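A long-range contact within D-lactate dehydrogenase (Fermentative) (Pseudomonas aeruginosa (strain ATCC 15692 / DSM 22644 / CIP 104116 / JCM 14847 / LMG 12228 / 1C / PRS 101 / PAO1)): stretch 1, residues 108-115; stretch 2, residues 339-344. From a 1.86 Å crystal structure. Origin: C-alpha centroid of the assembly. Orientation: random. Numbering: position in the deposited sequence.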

ATOM      1  N   LEU B 108     -10.645  44.728  10.380  1.00 41.22           N
ATOM      2  CA  LEU B 108     -10.186  43.914   9.268  1.00 44.85           C
ATOM      3  C   LEU B 108     -11.310  42.945   8.881  1.00 44.42           C
ATOM      4  O   LEU B 108     -11.538  41.979   9.598  1.00 42.64           O
ATOM      5  N   PRO B 109     -12.026  43.210   7.765  1.00 41.45           N
ATOM      6  CA  PRO B 109     -13.223  42.424   7.446  1.00 39.54           C
ATOM      7  C   PRO B 109     -12.835  41.032   6.916  1.00 36.21           C
ATOM      8  O   PRO B 109     -11.696  40.832   6.476  1.00 36.35           O
ATOM      9  N   VAL B 110     -13.752  40.093   7.072  1.00 34.38           N
ATOM     10  CA  VAL B 110     -13.512  38.714   6.716  1.00 34.76           C
ATOM     11  C   VAL B 110     -14.635  38.315   5.804  1.00 32.94           C
ATOM     12  O   VAL B 110     -15.790  38.575   6.100  1.00 35.41           O
ATOM     13  N   VAL B 111     -14.310  37.742   4.663  1.00 31.96           N
ATOM     14  CA  VAL B 111     -15.336  37.186   3.802  1.00 31.23           C
ATOM     15  C   VAL B 111     -15.074  35.678   3.567  1.00 30.75           C
ATOM     16  O   VAL B 111     -13.967  35.216   3.765  1.00 29.49           O
ATOM     17  N   HIS B 112     -16.083  34.973   3.111  1.00 31.69           N
ATOM     18  CA  HIS B 112     -15.947  33.525   2.871  1.00 32.55           C
ATOM     19  C   HIS B 112     -16.881  33.020   1.787  1.00 31.72           C
ATOM     20  O   HIS B 112     -17.688  33.764   1.231  1.00 28.96           O
ATOM     21  N   VAL B 113     -16.756  31.725   1.490  1.00 32.78           N
ATOM     22  CA  VAL B 113     -17.623  31.022   0.569  1.00 31.52           C
ATOM     23  C   VAL B 113     -18.806  30.494   1.372  1.00 37.03           C
ATOM     24  O   VAL B 113     -18.599  29.708   2.306  1.00 39.80           O
ATOM     25  N   PRO B 114     -20.060  30.857   0.995  1.00 36.93           N
ATOM     26  CA  PRO B 114     -21.171  30.484   1.835  1.00 37.93           C
ATOM     27  C   PRO B 114     -21.470  28.982   1.839  1.00 38.42           C
ATOM     28  O   PRO B 114     -21.950  28.492   2.840  1.00 35.73           O
ATOM     29  N   ALA B 115     -21.217  28.283   0.730  1.00 35.81           N
ATOM     30  CA  ALA B 115     -21.593  26.850   0.564  1.00 35.61           C
ATOM     31  C   ALA B 115     -20.781  26.250  -0.587  1.00 36.03           C
ATOM     32  O   ALA B 115     -20.507  26.941  -1.545  1.00 30.49           O
ATOM     33  N   PRO B 339     -21.564  44.716   1.012  1.00 45.88           N
ATOM     34  CA  PRO B 339     -21.419  43.605   1.973  1.00 46.14           C
ATOM     35  C   PRO B 339     -21.848  42.319   1.234  1.00 45.86           C
ATOM     36  O   PRO B 339     -23.029  42.173   0.813  1.00 49.51           O
ATOM     37  N   ARG B 340     -20.852  41.533   0.864  1.00 41.68           N
ATOM     38  CA  ARG B 340     -21.098  40.250   0.210  1.00 40.32           C
ATOM     39  C   ARG B 340     -20.303  39.167   0.993  1.00 34.60           C
ATOM     40  O   ARG B 340     -19.090  39.256   1.138  1.00 33.96           O
ATOM     41  N   ASN B 341     -21.058  38.237   1.544  1.00 37.06           N
ATOM     42  CA  ASN B 341     -20.524  37.052   2.270  1.00 37.59           C
ATOM     43  C   ASN B 341     -19.513  37.451   3.339  1.00 37.09           C
ATOM     44  O   ASN B 341     -18.489  36.828   3.534  1.00 32.62           O
ATOM     45  N   ARG B 342     -19.834  38.504   4.060  1.00 36.14           N
ATOM     46  CA  ARG B 342     -18.999  38.889   5.160  1.00 36.60           C
ATOM     47  C   ARG B 342     -19.316  37.997   6.325  1.00 35.28           C
ATOM     48  O   ARG B 342     -20.473  37.663   6.569  1.00 34.19           O
ATOM     49  N   VAL B 343     -18.297  37.719   7.119  1.00 33.71           N
ATOM     50  CA  VAL B 343     -18.475  37.005   8.345  1.00 33.21           C
ATOM     51  C   VAL B 343     -18.301  37.995   9.453  1.00 33.54           C
ATOM     52  O   VAL B 343     -17.294  38.651   9.507  1.00 37.57           O
ATOM     53  N   ARG B 344     -19.247  38.081  10.355  1.00 34.30           N
ATOM     54  CA  ARG B 344     -19.204  39.052  11.430  1.00 38.43           C
ATOM     55  C   ARG B 344     -19.182  38.279  12.766  1.00 40.28           C
ATOM     56  O   ARG B 344     -19.753  37.197  12.875  1.00 36.46           O
TER

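Contact between residues 108-115 and 339-344 of D-lactate dehydrogenase, two segments of one chain whose touching residues lie at least 227 positions apart in sequence. The touching parts run at 101° to each other, and the backbones pair through a single beta bridge, Val111 with Arg342, their CA atoms 4.3 Å apart; 433 Å² of surface is buried in total. Leu108 (chi1 t, chi2 p) points away and takes no part. The contact begins at Pro109, whose CA-to-CB bond points toward stretch 2. Its ring has the C-gamma endo pucker, and Pro109 CB lies over one face of the Arg342 guanidinium, 3.4 Å from Arg342 NH2. Arg342 reaches this position although its CA-to-CB bond points away overall; chi1 and chi2 are both m, and chi3 lies between wells at -94°; the side chain passes Val111, with Arg342 CD 3.6 Å from Val111 CG1, before the guanidinium meets Pro109.

At Val110 the backbone does the polar work. Val343 N donates to Val110 O over 2.8 Å, nearly straight at 171°, and the same oxygen receives a CA-H...O contact from Arg342 CA at 3.4 Å. Water 1 extends the link: it accepts from Val110 N at 2.8 Å and donates to Val343 O at 2.7 Å, joining two backbone groups that do not meet directly. The Val110 side chain (chi1 t) is set sideways, and its CG1 packs 4.1 Å from CB of Val343, a t rotamer whose own CA-to-CB bond points toward stretch 1.

Val111 (chi1 m) is also sideways. Besides Arg342 CD, its CG1 lies 3.5 Å from Arg340 O, so one methyl meets both the aliphatic part of an arginine and a backbone carbonyl. Arg340 itself (chi1 and chi2 t, chi3 m) sends the end of its side chain away from the contact. On the backbone, Val111 CA makes a CA-H...O contact of 3.2 Å with Asn341 O.

That carbonyl also serves the next residue: His112 N donates to Asn341 O over 3.1 Å at 149°, more bent than the Val343 bond. The His112 side chain starts sideways, but with chi1 p and chi2 149° its end comes nearer to stretch 2. Val343 CG2 sits over one face of the imidazole, 3.9 Å from the His112 ring centroid and 21° off the normal, a CH-pi contact; Asn341 O lies at the ring edge, near its plane. His112 CD2 also approaches Asn341 CB at 4.2 Å, while His112 ND1 is hydrogen-bonded elsewhere in the structure.

Val113 (chi1 t) points away and leaves the contact to its neighbours. Pro114, sideways and C-gamma endo, closes the packing with its CG 3.6 Å from Asn341 OD1. Asn341 points toward stretch 1 with chi1 m, and has the largest area covered by the other stretch. Beyond Pro114, Ala115 is out of reach.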

ATOM      1  CB  LEU B 108      -8.951  43.151   9.746  1.00 45.93           C
ATOM      2  CG  LEU B 108      -8.047  42.414   8.800  1.00 50.86           C
ATOM      3  CD1 LEU B 108      -7.848  43.133   7.486  1.00 52.06           C
ATOM      4  CD2 LEU B 108      -6.708  42.210   9.500  1.00 51.90           C
ATOM      5  CB  PRO B 109     -13.945  43.247   6.379  1.00 38.47           C
ATOM      6  CG  PRO B 109     -12.898  44.151   5.802  1.00 41.69           C
ATOM      7  CD  PRO B 109     -11.778  44.282   6.789  1.00 43.61           C
ATOM      8  CB  VAL B 110     -13.510  37.811   7.975  1.00 35.24           C
ATOM      9  CG1 VAL B 110     -13.410  36.356   7.537  1.00 35.75           C
ATOM     10  CG2 VAL B 110     -12.321  38.175   8.879  1.00 35.45           C
ATOM     11  CB  VAL B 111     -15.405  37.934   2.463  1.00 30.91           C
ATOM     12  CG1 VAL B 111     -15.971  39.337   2.751  1.00 31.10           C
ATOM     13  CG2 VAL B 111     -14.079  37.924   1.748  1.00 30.77           C
ATOM     14  CB  HIS B 112     -16.238  32.810   4.174  1.00 32.75           C
ATOM     15  CG  HIS B 112     -17.687  32.636   4.480  1.00 33.06           C
ATOM     16  ND1 HIS B 112     -18.147  31.553   5.206  1.00 33.28           N
ATOM     17  CD2 HIS B 112     -18.755  33.437   4.280  1.00 34.78           C
ATOM     18  CE1 HIS B 112     -19.456  31.684   5.380  1.00 36.72           C
ATOM     19  NE2 HIS B 112     -19.852  32.804   4.811  1.00 33.52           N
ATOM     20  CB  VAL B 113     -16.825  29.873  -0.110  1.00 33.66           C
ATOM     21  CG1 VAL B 113     -17.740  29.134  -1.073  1.00 33.85           C
ATOM     22  CG2 VAL B 113     -15.613  30.456  -0.809  1.00 35.08           C
ATOM     23  CB  PRO B 114     -22.357  31.247   1.250  1.00 39.86           C
ATOM     24  CG  PRO B 114     -21.961  31.647  -0.126  1.00 40.17           C
ATOM     25  CD  PRO B 114     -20.471  31.550  -0.237  1.00 41.05           C
ATOM     26  CB  ALA B 115     -23.052  26.725   0.222  1.00 37.80           C
ATOM     27  CB  PRO B 339     -22.375  43.989   3.115  1.00 48.63           C
ATOM     28  CG  PRO B 339     -23.407  44.873   2.475  1.00 49.74           C
ATOM     29  CD  PRO B 339     -22.850  45.431   1.198  1.00 47.63           C
ATOM     30  CB  ARG B 340     -20.728  40.304  -1.269  1.00 41.36           C
ATOM     31  CG  ARG B 340     -20.885  38.954  -1.996  1.00 48.30           C
ATOM     32  CD  ARG B 340     -21.017  39.023  -3.516  1.00 50.18           C
ATOM     33  NE  ARG B 340     -21.956  40.102  -3.855  1.00 55.71           N
ATOM     34  CZ  ARG B 340     -22.182  40.568  -5.079  1.00 59.97           C
ATOM     35  NH1 ARG B 340     -21.553  40.043  -6.121  1.00 60.28           N
ATOM     36  NH2 ARG B 340     -23.056  41.569  -5.255  1.00 58.71           N
ATOM     37  CB  ASN B 341     -19.898  36.071   1.274  1.00 35.89           C
ATOM     38  CG  ASN B 341     -20.922  35.516   0.289  1.00 36.11           C
ATOM     39  OD1 ASN B 341     -22.015  35.125   0.693  1.00 35.08           O
ATOM     40  ND2 ASN B 341     -20.563  35.462  -0.994  1.00 32.41           N
ATOM     41  CB  ARG B 342     -19.340  40.319   5.643  1.00 38.19           C
ATOM     42  CG  ARG B 342     -19.112  41.472   4.709  1.00 42.97           C
ATOM     43  CD  ARG B 342     -17.649  41.832   4.704  1.00 45.49           C
ATOM     44  NE  ARG B 342     -17.323  42.909   5.674  1.00 47.82           N
ATOM     45  CZ  ARG B 342     -17.210  44.202   5.362  1.00 44.68           C
ATOM     46  NH1 ARG B 342     -17.430  44.634   4.121  1.00 47.29           N
ATOM     47  NH2 ARG B 342     -16.834  45.057   6.288  1.00 42.10           N
ATOM     48  CB  VAL B 343     -17.322  35.969   8.527  1.00 31.88           C
ATOM     49  CG1 VAL B 343     -17.572  35.140   9.777  1.00 32.61           C
ATOM     50  CG2 VAL B 343     -17.254  35.067   7.311  1.00 31.13           C
ATOM     51  CB  ARG B 344     -20.464  39.950  11.358  1.00 39.42           C
ATOM     52  CG  ARG B 344     -20.622  40.666  10.011  1.00 39.33           C
ATOM     53  CD  ARG B 344     -21.862  41.565   9.955  1.00 39.69           C
ATOM     54  NE  ARG B 344     -22.037  42.136   8.623  1.00 38.54           N
ATOM     55  CZ  ARG B 344     -21.503  43.307   8.218  1.00 42.03           C
ATOM     56  NH1 ARG B 344     -20.781  44.026   9.052  1.00 43.92           N
ATOM     57  NH2 ARG B 344     -21.667  43.773   6.987  1.00 39.35           N
TER
HETATM   58  O   HOH W   1     -16.095  40.853   8.501  1.00 36.28           O